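Local coordinates for GAF domain-containing protein (Thermoplasma acidophilum, PDB 4MN7), which probably reduces free methionine-R-sulfoxide to methionine, as a type II free methionine-R-sulfoxide reductase built on a GAF domain, at residues S87-V93 with D107-K113; E46-H50 with L82-P86; M1-E5 with H136-V140. The protein carries 1 engineered substitution. All coordinates share one frame; numbering follows the deposited sequence.

Contact 1. Residues S87-V93 with D107-K113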
ATOM      1  N   SER A  87     -25.192  14.986  -4.564  1.00 43.35           N
ATOM      2  CA  SER A  87     -24.456  15.960  -3.732  1.00 45.17           C
ATOM      3  C   SER A  87     -23.122  16.457  -4.306  1.00 50.79           C
ATOM      4  O   SER A  87     -22.654  17.521  -3.929  1.00 45.68           O
ATOM      5  CB  SER A  87     -24.258  15.436  -2.330  1.00 47.02           C
ATOM      6  OG  SER A  87     -23.566  14.237  -2.320  1.00 43.44           O
ATOM      7  N   THR A  88     -22.543  15.746  -5.272  1.00 49.07           N
ATOM      8  CA  THR A  88     -21.202  16.079  -5.698  1.00 42.45           C
ATOM      9  C   THR A  88     -21.182  17.401  -6.411  1.00 37.57           C
ATOM     10  O   THR A  88     -21.891  17.599  -7.346  1.00 43.64           O
ATOM     11  CB  THR A  88     -20.666  15.007  -6.676  1.00 40.07           C
ATOM     12  OG1 THR A  88     -20.520  13.762  -5.974  1.00 39.64           O
ATOM     13  CG2 THR A  88     -19.347  15.456  -7.243  1.00 38.14           C
ATOM     14  N   GLN A  89     -20.284  18.281  -6.007  1.00 36.18           N
ATOM     15  CA  GLN A  89     -20.000  19.490  -6.711  1.00 37.86           C
ATOM     16  C   GLN A  89     -18.641  19.548  -7.276  1.00 36.49           C
ATOM     17  O   GLN A  89     -18.397  20.366  -8.123  1.00 38.69           O
ATOM     18  CB  GLN A  89     -20.157  20.682  -5.757  1.00 43.09           C
ATOM     19  CG  GLN A  89     -21.636  20.871  -5.362  1.00 49.65           C
ATOM     20  CD  GLN A  89     -21.889  22.165  -4.594  1.00 50.87           C
ATOM     21  OE1 GLN A  89     -22.194  23.170  -5.177  1.00 50.89           O
ATOM     22  NE2 GLN A  89     -21.715  22.127  -3.283  1.00 55.77           N
ATOM     23  N   SER A  90     -17.690  18.756  -6.775  1.00 40.27           N
ATOM     24  CA  SER A  90     -16.383  18.715  -7.464  1.00 38.00           C
ATOM     25  C   SER A  90     -15.813  17.318  -7.421  1.00 34.38           C
ATOM     26  O   SER A  90     -16.182  16.515  -6.562  1.00 33.41           O
ATOM     27  CB  SER A  90     -15.395  19.825  -7.006  1.00 40.87           C
ATOM     28  OG  SER A  90     -15.170  19.801  -5.613  1.00 45.44           O
ATOM     29  N   GLU A  91     -14.941  17.028  -8.379  1.00 37.17           N
ATOM     30  CA  GLU A  91     -14.425  15.699  -8.551  1.00 38.89           C
ATOM     31  C   GLU A  91     -13.028  15.740  -9.210  1.00 40.86           C
ATOM     32  O   GLU A  91     -12.772  16.532 -10.125  1.00 38.65           O
ATOM     33  CB  GLU A  91     -15.367  14.868  -9.413  1.00 36.80           C
ATOM     34  CG  GLU A  91     -14.877  13.415  -9.597  1.00 40.94           C
ATOM     35  CD  GLU A  91     -15.832  12.532 -10.350  1.00 43.21           C
ATOM     36  OE1 GLU A  91     -16.835  13.095 -10.830  1.00 45.31           O
ATOM     37  OE2 GLU A  91     -15.600  11.301 -10.442  1.00 37.65           O
ATOM     38  N   ILE A  92     -12.138  14.872  -8.710  1.00 36.31           N
ATOM     39  CA  ILE A  92     -10.768  14.802  -9.198  1.00 38.09           C
ATOM     40  C   ILE A  92     -10.469  13.347  -9.440  1.00 34.52           C
ATOM     41  O   ILE A  92     -10.909  12.475  -8.695  1.00 32.67           O
ATOM     42  CB  ILE A  92      -9.775  15.448  -8.239  1.00 37.06           C
ATOM     43  CG1 ILE A  92      -8.403  15.555  -8.897  1.00 38.33           C
ATOM     44  CG2 ILE A  92      -9.742  14.683  -6.952  1.00 36.61           C
ATOM     45  CD1 ILE A  92      -7.362  16.272  -8.088  1.00 36.36           C
ATOM     46  N   VAL A  93      -9.822  13.098 -10.555  1.00 32.07           N
ATOM     47  CA  VAL A  93      -9.441  11.764 -10.931  1.00 30.90           C
ATOM     48  C   VAL A  93      -7.958  11.819 -11.234  1.00 29.94           C
ATOM     49  O   VAL A  93      -7.534  12.570 -12.079  1.00 33.78           O
ATOM     50  CB  VAL A  93     -10.195  11.255 -12.129  1.00 32.30           C
ATOM     51  CG1 VAL A  93      -9.911   9.766 -12.342  1.00 34.30           C
ATOM     52  CG2 VAL A  93     -11.687  11.423 -11.961  1.00 30.77           C
ATOM     53  N   ASP A 107     -10.343   8.154  -7.826  1.00 29.71           N
ATOM     54  CA  ASP A 107     -11.464   9.029  -8.098  1.00 29.04           C
ATOM     55  C   ASP A 107     -12.020   9.525  -6.807  1.00 27.68           C
ATOM     56  O   ASP A 107     -12.428   8.727  -5.944  1.00 28.66           O
ATOM     57  CB  ASP A 107     -12.543   8.216  -8.840  1.00 28.45           C
ATOM     58  CG  ASP A 107     -13.765   9.035  -9.259  1.00 33.07           C
ATOM     59  OD1 ASP A 107     -13.645  10.279  -9.425  1.00 34.39           O
ATOM     60  OD2 ASP A 107     -14.860   8.417  -9.447  1.00 33.14           O
ATOM     61  N   ILE A 108     -12.058  10.842  -6.656  1.00 31.28           N
ATOM     62  CA  ILE A 108     -12.597  11.442  -5.426  1.00 31.22           C
ATOM     63  C   ILE A 108     -13.651  12.513  -5.731  1.00 30.66           C
ATOM     64  O   ILE A 108     -13.421  13.436  -6.510  1.00 29.59           O
ATOM     65  CB  ILE A 108     -11.446  12.098  -4.625  1.00 32.03           C
ATOM     66  CG1 ILE A 108     -10.363  11.091  -4.335  1.00 32.33           C
ATOM     67  CG2 ILE A 108     -11.954  12.653  -3.322  1.00 36.45           C
ATOM     68  CD1 ILE A 108      -9.126  11.647  -3.606  1.00 36.11           C
ATOM     69  N   ASP A 109     -14.773  12.426  -5.037  1.00 30.44           N
ATOM     70  CA  ASP A 109     -15.889  13.360  -5.134  1.00 33.31           C
ATOM     71  C   ASP A 109     -15.895  14.200  -3.846  1.00 35.37           C
ATOM     72  O   ASP A 109     -15.654  13.690  -2.728  1.00 33.20           O
ATOM     73  CB  ASP A 109     -17.269  12.613  -5.095  1.00 37.25           C
ATOM     74  CG  ASP A 109     -17.613  11.892  -6.408  1.00 42.68           C
ATOM     75  OD1 ASP A 109     -16.927  10.930  -6.750  1.00 46.13           O
ATOM     76  OD2 ASP A 109     -18.598  12.260  -7.072  1.00 46.59           O
ATOM     77  N   SER A 110     -16.225  15.467  -4.021  1.00 39.65           N
ATOM     78  CA  SER A 110     -16.518  16.356  -2.941  1.00 35.79           C
ATOM     79  C   SER A 110     -17.921  16.966  -3.132  1.00 37.60           C
ATOM     80  O   SER A 110     -18.246  17.404  -4.237  1.00 34.03           O
ATOM     81  CB  SER A 110     -15.544  17.517  -2.969  1.00 37.27           C
ATOM     82  OG  SER A 110     -15.815  18.360  -1.839  1.00 42.09           O
ATOM     83  N   ASP A 111     -18.645  17.117  -2.015  1.00 37.42           N
ATOM     84  CA  ASP A 111     -19.900  17.864  -1.976  1.00 45.37           C
ATOM     85  C   ASP A 111     -19.683  19.370  -2.019  1.00 42.76           C
ATOM     86  O   ASP A 111     -20.638  20.095  -2.203  1.00 42.90           O
ATOM     87  CB  ASP A 111     -20.714  17.522  -0.725  1.00 41.20           C
ATOM     88  CG  ASP A 111     -21.219  16.108  -0.727  1.00 46.25           C
ATOM     89  OD1 ASP A 111     -21.171  15.438  -1.783  1.00 47.61           O
ATOM     90  OD2 ASP A 111     -21.639  15.613   0.345  1.00 50.63           O
ATOM     91  N   LYS A 112     -18.439  19.831  -1.887  1.00 44.35           N
ATOM     92  CA  LYS A 112     -18.120  21.265  -1.932  1.00 43.29           C
ATOM     93  C   LYS A 112     -17.597  21.613  -3.281  1.00 43.76           C
ATOM     94  O   LYS A 112     -17.034  20.784  -3.998  1.00 42.94           O
ATOM     95  CB  LYS A 112     -17.057  21.614  -0.889  1.00 50.37           C
ATOM     96  CG  LYS A 112     -17.395  21.134   0.522  1.00 59.19           C
ATOM     97  CD  LYS A 112     -18.372  22.044   1.268  1.00 68.20           C
ATOM     98  CE  LYS A 112     -19.633  21.312   1.739  1.00 83.02           C
ATOM     99  NZ  LYS A 112     -19.379  20.007   2.410  1.00 83.55           N
ATOM    100  N   LYS A 113     -17.749  22.850  -3.652  1.00 40.81           N
ATOM    101  CA  LYS A 113     -17.284  23.278  -4.936  1.00 48.93           C
ATOM    102  C   LYS A 113     -15.779  23.525  -4.884  1.00 38.15           C
ATOM    103  O   LYS A 113     -15.294  23.968  -3.859  1.00 39.49           O
ATOM    104  CB  LYS A 113     -17.974  24.574  -5.249  1.00 55.55           C
ATOM    105  CG  LYS A 113     -18.082  24.944  -6.726  1.00 69.09           C
ATOM    106  CD  LYS A 113     -19.180  25.998  -6.918  1.00 76.46           C
ATOM    107  CE  LYS A 113     -20.323  25.788  -5.910  1.00 78.51           C
ATOM    108  NZ  LYS A 113     -21.548  26.613  -6.093  1.00 83.31           N
TER
HETATM  109  O   HOH W   1     -23.633  19.303  -2.401  1.00 47.30           O
HETATM  110  O   HOH W   2     -19.973  13.248  -3.109  1.00 39.67           O
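Q89 N and S90 N both donate to S110 O, so one carbonyl is gripped by two amides: a classic beta bulge at the end of an antiparallel pairing. S110 N answers with a bond of 2.7 Å to S90 O, and I92 and I108 exchange backbone bonds further along, I108 N meeting I92 O almost straight (N-H...O 174°). Serine hydroxyls satisfy backbone groups of the turn after S110. S90 OG, placed between its own N and carbonyl carbon (chi1 56°), donates to K112 O at 2.7 Å and also binds A115 N. S110 OG accepts from K112 N in an ST turn while bonding K24 O. Glutamine suits position 89 because its extended chain carries Q89 NE2 to D111 O, close to its own amide plane, though the modelled 2.5 Å is unusually short and its exact value doubtful. T88 OG1 donates to the anti side of D109 OD2 at 2.7 Å, the two side chains crossing at about a right angle. S87 OG reaches D111 OD1 at 2.7 Å from above the carboxylate plane, and a water bridges that same OD1 to T88 OG1. E91 OE2 lies 2.4 Å from D107 OD1, with carboxylates nearly coplanar, while E91 OE1 bonds Y81 OH. E91, V93 and D107 face helix 59-66; I92 and I108 pack on L124 of helix 118-136, and strands 70-72 and 27-34 flank the hairpin.

Contact 2. Residues E46-H50 with L82-P86. Engineered in segment 82-86: S84 (natural residue Cys).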
ATOM      1  N   GLU A  46     -20.631   6.362   0.045  1.00 42.19           N
ATOM      2  CA  GLU A  46     -21.912   5.849  -0.481  1.00 48.18           C
ATOM      3  C   GLU A  46     -21.699   4.930  -1.706  1.00 53.80           C
ATOM      4  O   GLU A  46     -20.736   5.093  -2.477  1.00 49.01           O
ATOM      5  CB  GLU A  46     -22.689   7.088  -0.908  1.00 56.09           C
ATOM      6  CG  GLU A  46     -24.192   7.063  -1.043  1.00 65.67           C
ATOM      7  CD  GLU A  46     -24.660   8.332  -1.775  1.00 69.56           C
ATOM      8  OE1 GLU A  46     -23.886   9.334  -1.801  1.00 68.61           O
ATOM      9  OE2 GLU A  46     -25.763   8.335  -2.361  1.00 64.95           O
ATOM     10  N   LYS A  47     -22.621   3.995  -1.906  1.00 56.60           N
ATOM     11  CA  LYS A  47     -22.591   3.074  -3.039  1.00 49.75           C
ATOM     12  C   LYS A  47     -22.710   3.765  -4.346  1.00 46.25           C
ATOM     13  O   LYS A  47     -23.554   4.646  -4.515  1.00 49.11           O
ATOM     14  CB  LYS A  47     -23.744   2.100  -2.981  1.00 59.03           C
ATOM     15  CG  LYS A  47     -23.308   0.717  -2.560  1.00 75.22           C
ATOM     16  CD  LYS A  47     -24.227  -0.325  -3.172  1.00 87.91           C
ATOM     17  CE  LYS A  47     -23.792  -1.731  -2.811  1.00 97.18           C
ATOM     18  NZ  LYS A  47     -24.938  -2.665  -3.003  1.00110.36           N
ATOM     19  N   THR A  48     -21.883   3.385  -5.305  1.00 39.91           N
ATOM     20  CA  THR A  48     -22.015   3.998  -6.641  1.00 43.24           C
ATOM     21  C   THR A  48     -22.640   2.989  -7.566  1.00 39.79           C
ATOM     22  O   THR A  48     -22.504   1.793  -7.357  1.00 43.24           O
ATOM     23  CB  THR A  48     -20.694   4.498  -7.259  1.00 44.89           C
ATOM     24  OG1 THR A  48     -20.956   5.081  -8.572  1.00 40.37           O
ATOM     25  CG2 THR A  48     -19.676   3.369  -7.417  1.00 43.04           C
ATOM     26  N   ASP A  49     -23.324   3.479  -8.579  1.00 41.96           N
ATOM     27  CA  ASP A  49     -23.841   2.625  -9.642  1.00 48.40           C
ATOM     28  C   ASP A  49     -22.783   2.337 -10.729  1.00 53.57           C
ATOM     29  O   ASP A  49     -22.988   1.460 -11.580  1.00 51.65           O
ATOM     30  CB  ASP A  49     -25.046   3.300 -10.289  1.00 54.83           C
ATOM     31  CG  ASP A  49     -26.301   3.187  -9.434  1.00 60.52           C
ATOM     32  OD1 ASP A  49     -26.543   2.078  -8.882  1.00 69.15           O
ATOM     33  OD2 ASP A  49     -27.035   4.202  -9.326  1.00 64.23           O
ATOM     34  N   HIS A  50     -21.668   3.086 -10.703  1.00 41.29           N
ATOM     35  CA  HIS A  50     -20.682   3.005 -11.746  1.00 44.88           C
ATOM     36  C   HIS A  50     -19.507   2.213 -11.290  1.00 41.10           C
ATOM     37  O   HIS A  50     -18.487   2.773 -10.875  1.00 38.55           O
ATOM     38  CB  HIS A  50     -20.294   4.409 -12.169  1.00 46.13           C
ATOM     39  CG  HIS A  50     -21.471   5.229 -12.573  1.00 57.91           C
ATOM     40  ND1 HIS A  50     -21.725   6.484 -12.055  1.00 60.29           N
ATOM     41  CD2 HIS A  50     -22.501   4.948 -13.409  1.00 60.07           C
ATOM     42  CE1 HIS A  50     -22.833   6.960 -12.591  1.00 64.06           C
ATOM     43  NE2 HIS A  50     -23.328   6.050 -13.410  1.00 63.43           N
ATOM     44  N   LEU A  82     -21.972  13.963 -15.990  1.00 52.73           N
ATOM     45  CA  LEU A  82     -22.883  13.720 -14.831  1.00 64.11           C
ATOM     46  C   LEU A  82     -22.062  13.038 -13.773  1.00 56.71           C
ATOM     47  O   LEU A  82     -21.250  12.181 -14.089  1.00 52.21           O
ATOM     48  CB  LEU A  82     -24.099  12.797 -15.153  1.00 68.13           C
ATOM     49  CG  LEU A  82     -25.499  13.361 -15.524  1.00 72.11           C
ATOM     50  CD1 LEU A  82     -26.528  12.244 -15.736  1.00 68.54           C
ATOM     51  CD2 LEU A  82     -26.033  14.395 -14.529  1.00 72.46           C
ATOM     52  N   ALA A  83     -22.299  13.404 -12.524  1.00 59.04           N
ATOM     53  CA  ALA A  83     -21.692  12.698 -11.396  1.00 62.54           C
ATOM     54  C   ALA A  83     -22.461  11.426 -11.046  1.00 53.29           C
ATOM     55  O   ALA A  83     -23.491  11.108 -11.637  1.00 51.85           O
ATOM     56  CB  ALA A  83     -21.527  13.634 -10.158  1.00 66.13           C
ATOM     57  N   SER A  84     -21.900  10.691 -10.098  1.00 43.67           N
ATOM     58  CA  SER A  84     -22.490   9.485  -9.558  1.00 47.21           C
ATOM     59  C   SER A  84     -23.384   9.778  -8.374  1.00 41.72           C
ATOM     60  O   SER A  84     -24.137   8.927  -7.956  1.00 48.54           O
ATOM     61  CB  SER A  84     -21.372   8.527  -9.110  1.00 50.65           C
ATOM     62  OG  SER A  84     -20.574   8.104 -10.201  1.00 63.51           O
ATOM     63  N   PHE A  85     -23.283  10.981  -7.823  1.00 43.01           N
ATOM     64  CA  PHE A  85     -24.018  11.361  -6.631  1.00 42.03           C
ATOM     65  C   PHE A  85     -24.487  12.771  -6.808  1.00 45.71           C
ATOM     66  O   PHE A  85     -23.782  13.640  -7.396  1.00 42.72           O
ATOM     67  CB  PHE A  85     -23.210  11.252  -5.316  1.00 43.24           C
ATOM     68  CG  PHE A  85     -22.491   9.975  -5.188  1.00 43.26           C
ATOM     69  CD1 PHE A  85     -23.173   8.833  -4.902  1.00 46.49           C
ATOM     70  CD2 PHE A  85     -21.107   9.915  -5.440  1.00 46.77           C
ATOM     71  CE1 PHE A  85     -22.501   7.646  -4.795  1.00 55.78           C
ATOM     72  CE2 PHE A  85     -20.427   8.729  -5.354  1.00 46.06           C
ATOM     73  CZ  PHE A  85     -21.124   7.588  -5.030  1.00 49.72           C
ATOM     74  N   PRO A  86     -25.722  12.999  -6.347  1.00 49.76           N
ATOM     75  CA  PRO A  86     -26.312  14.281  -6.611  1.00 53.42           C
ATOM     76  C   PRO A  86     -25.672  15.361  -5.757  1.00 50.62           C
ATOM     77  O   PRO A  86     -25.590  16.525  -6.200  1.00 54.21           O
ATOM     78  CB  PRO A  86     -27.814  14.058  -6.303  1.00 51.59           C
ATOM     79  CG  PRO A  86     -27.906  12.804  -5.531  1.00 53.42           C
ATOM     80  CD  PRO A  86     -26.685  11.999  -5.827  1.00 49.60           C
TER
HETATM   81  O   HOH W   3     -18.610   6.528  -8.847  1.00 54.19           O
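H50 turns the edge of its imidazole to S84, hydrogen-bonded through ND1 to S84 OG at 2.7 Å, with either atom able to be the donor and the hydroxyl in the ring plane. T48 sits beside this pair: its OG1, anti to the backbone N (chi1 -180°), accepts from H50 N at 3.0 Å in an ST turn that fixes the backbone bearing the imidazole. Threonine suits the place because this OG1 also shares a water with S84 OG, while T48 CB still packs 3.8 Å from F85 CZ. K47 O meets the edge of the phenyl ring, 3.2 Å from F85 CE1. E46 runs past F85 in the opposite direction, its carboxylate tilted 37° to the ring and E46 OE1 3.2 Å from F85 CD1. W27 meets the F85 ring with planes at about 45° and bonds E46 O through NE1. Were F85 replaced by an alanine, a gap would probably open beside T48 CB and W27, and the E46 side chain would be left freer to turn. S84 is an engineered replacement for cysteine; two loops closing over the sheet around such a residue are consistent with the GAF-domain pocket in which free methionine-R-sulfoxide reductases use a cysteine.

Contact 3. Residues M1-E5 with H136-V140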
ATOM      1  N   MET A   1      -6.347 -14.078  -5.600  1.00 81.61           N
ATOM      2  CA  MET A   1      -5.013 -14.256  -4.902  1.00 90.53           C
ATOM      3  C   MET A   1      -5.021 -13.780  -3.410  1.00 86.80           C
ATOM      4  O   MET A   1      -5.751 -12.868  -3.000  1.00 73.73           O
ATOM      5  CB  MET A   1      -3.850 -13.630  -5.752  1.00 85.90           C
ATOM      6  CG  MET A   1      -2.433 -13.672  -5.143  1.00 91.60           C
ATOM      7  SD  MET A   1      -0.947 -14.156  -6.115  1.00109.17           S
ATOM      8  CE  MET A   1      -1.073 -13.275  -7.676  1.00100.95           C
ATOM      9  N   ASP A   2      -4.220 -14.456  -2.595  1.00 91.87           N
ATOM     10  CA  ASP A   2      -3.895 -13.961  -1.262  1.00 82.33           C
ATOM     11  C   ASP A   2      -3.331 -12.525  -1.394  1.00 67.58           C
ATOM     12  O   ASP A   2      -3.817 -11.632  -0.689  1.00 51.78           O
ATOM     13  CB  ASP A   2      -2.925 -14.914  -0.524  1.00 79.92           C
ATOM     14  CG  ASP A   2      -3.246 -15.049   0.959  1.00 78.78           C
ATOM     15  OD1 ASP A   2      -3.859 -14.128   1.545  1.00 79.13           O
ATOM     16  OD2 ASP A   2      -2.868 -16.069   1.555  1.00 78.12           O
ATOM     17  N   LEU A   3      -2.360 -12.318  -2.311  1.00 65.05           N
ATOM     18  CA  LEU A   3      -1.843 -10.961  -2.690  1.00 60.82           C
ATOM     19  C   LEU A   3      -2.849  -9.938  -3.224  1.00 55.52           C
ATOM     20  O   LEU A   3      -2.726  -8.726  -2.919  1.00 45.63           O
ATOM     21  CB  LEU A   3      -0.722 -11.022  -3.714  1.00 58.65           C
ATOM     22  CG  LEU A   3       0.685 -11.367  -3.282  1.00 63.85           C
ATOM     23  CD1 LEU A   3       1.640 -11.201  -4.474  1.00 67.21           C
ATOM     24  CD2 LEU A   3       1.091 -10.503  -2.113  1.00 65.98           C
ATOM     25  N   LYS A   4      -3.796 -10.385  -4.057  1.00 46.04           N
ATOM     26  CA  LYS A   4      -4.887  -9.514  -4.438  1.00 39.02           C
ATOM     27  C   LYS A   4      -5.698  -9.130  -3.256  1.00 37.92           C
ATOM     28  O   LYS A   4      -6.136  -7.983  -3.152  1.00 35.53           O
ATOM     29  CB  LYS A   4      -5.805 -10.169  -5.460  1.00 43.90           C
ATOM     30  CG  LYS A   4      -5.198 -10.178  -6.859  1.00 53.63           C
ATOM     31  CD  LYS A   4      -6.230  -9.917  -7.960  1.00 58.34           C
ATOM     32  CE  LYS A   4      -6.855 -11.165  -8.493  1.00 58.39           C
ATOM     33  NZ  LYS A   4      -8.085 -10.820  -9.233  1.00 63.08           N
ATOM     34  N   GLU A   5      -5.980 -10.065  -2.348  1.00 37.87           N
ATOM     35  CA  GLU A   5      -6.763  -9.666  -1.209  1.00 43.31           C
ATOM     36  C   GLU A   5      -5.952  -8.760  -0.270  1.00 43.26           C
ATOM     37  O   GLU A   5      -6.501  -7.862   0.307  1.00 41.69           O
ATOM     38  CB  GLU A   5      -7.456 -10.858  -0.526  1.00 52.70           C
ATOM     39  CG  GLU A   5      -8.521 -11.516  -1.445  1.00 57.70           C
ATOM     40  CD  GLU A   5      -9.565 -10.558  -2.147  1.00 60.88           C
ATOM     41  OE1 GLU A   5     -10.226  -9.692  -1.507  1.00 60.61           O
ATOM     42  OE2 GLU A   5      -9.772 -10.714  -3.377  1.00 61.36           O
ATOM     43  N   HIS A 136      -1.562  -2.379  -9.109  1.00 32.39           N
ATOM     44  CA  HIS A 136      -1.145  -3.204 -10.217  1.00 31.52           C
ATOM     45  C   HIS A 136      -1.505  -4.675 -10.048  1.00 37.84           C
ATOM     46  O   HIS A 136      -1.718  -5.384 -11.003  1.00 38.32           O
ATOM     47  CB  HIS A 136       0.357  -3.084 -10.422  1.00 36.28           C
ATOM     48  CG  HIS A 136       0.878  -3.901 -11.564  1.00 36.46           C
ATOM     49  ND1 HIS A 136       1.564  -5.078 -11.374  1.00 42.30           N
ATOM     50  CD2 HIS A 136       0.790  -3.735 -12.906  1.00 35.49           C
ATOM     51  CE1 HIS A 136       1.909  -5.589 -12.547  1.00 39.90           C
ATOM     52  NE2 HIS A 136       1.452  -4.792 -13.491  1.00 42.12           N
ATOM     53  N   GLU A 137      -1.590  -5.139  -8.829  1.00 38.22           N
ATOM     54  CA  GLU A 137      -2.041  -6.507  -8.616  1.00 38.94           C
ATOM     55  C   GLU A 137      -3.398  -6.772  -9.210  1.00 40.92           C
ATOM     56  O   GLU A 137      -3.743  -7.931  -9.435  1.00 32.84           O
ATOM     57  CB  GLU A 137      -2.075  -6.821  -7.112  1.00 37.46           C
ATOM     58  CG  GLU A 137      -0.699  -6.902  -6.478  1.00 35.06           C
ATOM     59  CD  GLU A 137       0.106  -8.035  -7.091  1.00 41.38           C
ATOM     60  OE1 GLU A 137      -0.411  -9.174  -7.092  1.00 38.26           O
ATOM     61  OE2 GLU A 137       1.232  -7.777  -7.545  1.00 36.90           O
ATOM     62  N   PHE A 138      -4.212  -5.734  -9.404  1.00 38.45           N
ATOM     63  CA  PHE A 138      -5.508  -5.911 -10.098  1.00 37.61           C
ATOM     64  C   PHE A 138      -5.467  -5.610 -11.600  1.00 37.68           C
ATOM     65  O   PHE A 138      -6.425  -5.872 -12.337  1.00 36.83           O
ATOM     66  CB  PHE A 138      -6.576  -5.076  -9.404  1.00 36.17           C
ATOM     67  CG  PHE A 138      -7.041  -5.682  -8.147  1.00 34.49           C
ATOM     68  CD1 PHE A 138      -8.015  -6.630  -8.168  1.00 39.19           C
ATOM     69  CD2 PHE A 138      -6.473  -5.343  -6.957  1.00 37.41           C
ATOM     70  CE1 PHE A 138      -8.486  -7.217  -7.027  1.00 41.18           C
ATOM     71  CE2 PHE A 138      -6.904  -5.958  -5.794  1.00 39.64           C
ATOM     72  CZ  PHE A 138      -7.926  -6.874  -5.819  1.00 40.47           C
ATOM     73  N   PHE A 139      -4.365  -5.066 -12.072  1.00 33.30           N
ATOM     74  CA  PHE A 139      -4.311  -4.639 -13.441  1.00 34.51           C
ATOM     75  C   PHE A 139      -4.322  -5.868 -14.321  1.00 38.01           C
ATOM     76  O   PHE A 139      -3.680  -6.840 -14.007  1.00 35.59           O
ATOM     77  CB  PHE A 139      -3.044  -3.876 -13.730  1.00 37.13           C
ATOM     78  CG  PHE A 139      -2.874  -3.500 -15.189  1.00 33.68           C
ATOM     79  CD1 PHE A 139      -3.757  -2.628 -15.797  1.00 39.63           C
ATOM     80  CD2 PHE A 139      -1.854  -4.038 -15.959  1.00 34.92           C
ATOM     81  CE1 PHE A 139      -3.596  -2.259 -17.150  1.00 40.21           C
ATOM     82  CE2 PHE A 139      -1.735  -3.730 -17.336  1.00 42.57           C
ATOM     83  CZ  PHE A 139      -2.616  -2.824 -17.933  1.00 36.01           C
ATOM     84  N   VAL A 140      -5.096  -5.827 -15.395  1.00 38.07           N
ATOM     85  CA  VAL A 140      -5.106  -6.906 -16.423  1.00 42.73           C
ATOM     86  C   VAL A 140      -5.203  -6.289 -17.825  1.00 38.21           C
ATOM     87  O   VAL A 140      -6.148  -5.558 -18.146  1.00 36.87           O
ATOM     88  CB  VAL A 140      -6.278  -7.897 -16.279  1.00 44.99           C
ATOM     89  CG1 VAL A 140      -6.022  -9.119 -17.192  1.00 49.86           C
ATOM     90  CG2 VAL A 140      -6.458  -8.348 -14.829  1.00 44.75           C
TER
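K4 lays the aliphatic part of its side chain over one face of the F138 ring. Its CD stands 4.0 Å from the ring centroid of F138 and 25° off the normal, a CH-pi contact displaced toward the rim. The bend at chi2 (-142°) brings CD over the ring, a task to which lysine, with its long flexible hydrocarbon chain, is well suited. Phenylalanine in turn offers a broad apolar surface, and it also touches R8 and M11 of the same helix.

Carbon-oxygen packing adds to this: K4 O lies 3.4 Å from F138 CZ, and K4 CD is 3.5 Å from E137 O. E137 bends at chi2 (-63°), which brings its OE1 toward L3, at 3.9 Å from L3 CB.

Here the N-terminal helix of the GAF fold meets the loop after helix 118-136: the first turn of helix 2-21 rests against that loop, and F138 also touches V32 and E34 of strand 27-34.

Backbone hydrogen bonds stay within each segment and shape the surfaces that meet. E5 N binds M1 O at 2.9 Å as the first helical turn closes, while F139 N returns to H136 O at 2.9 Å in a type I beta turn that presents E137 and F138 at its two central positions.

The second subunit also reaches this site: L3 brings an apolar side chain to S126 of that neighbouring chain, and E137 packs on L130 of the same neighbour.

Overall arrangement
Contacts 1 and 2 are neighbours, with centres 11 Å apart, and meet where T88 packs on A83 and D109 on F85. They come in series: the loop 82-86 of contact 2 runs straight into 87-93, which leads into strand 90-98. Strand 27-34, next to 101-110 in the antiparallel sheet, serves both through W27. Contact 3 joins the N-terminal helix to the loop after helix 118-136, near the chain's two ends, so the chain between its segments contains both others; it lies 28 Å from contact 1 and 25 Å from contact 2, centre to centre. Contacts 1 and 2 thus hold the probable pocket region, while contact 3 borders the second subunit.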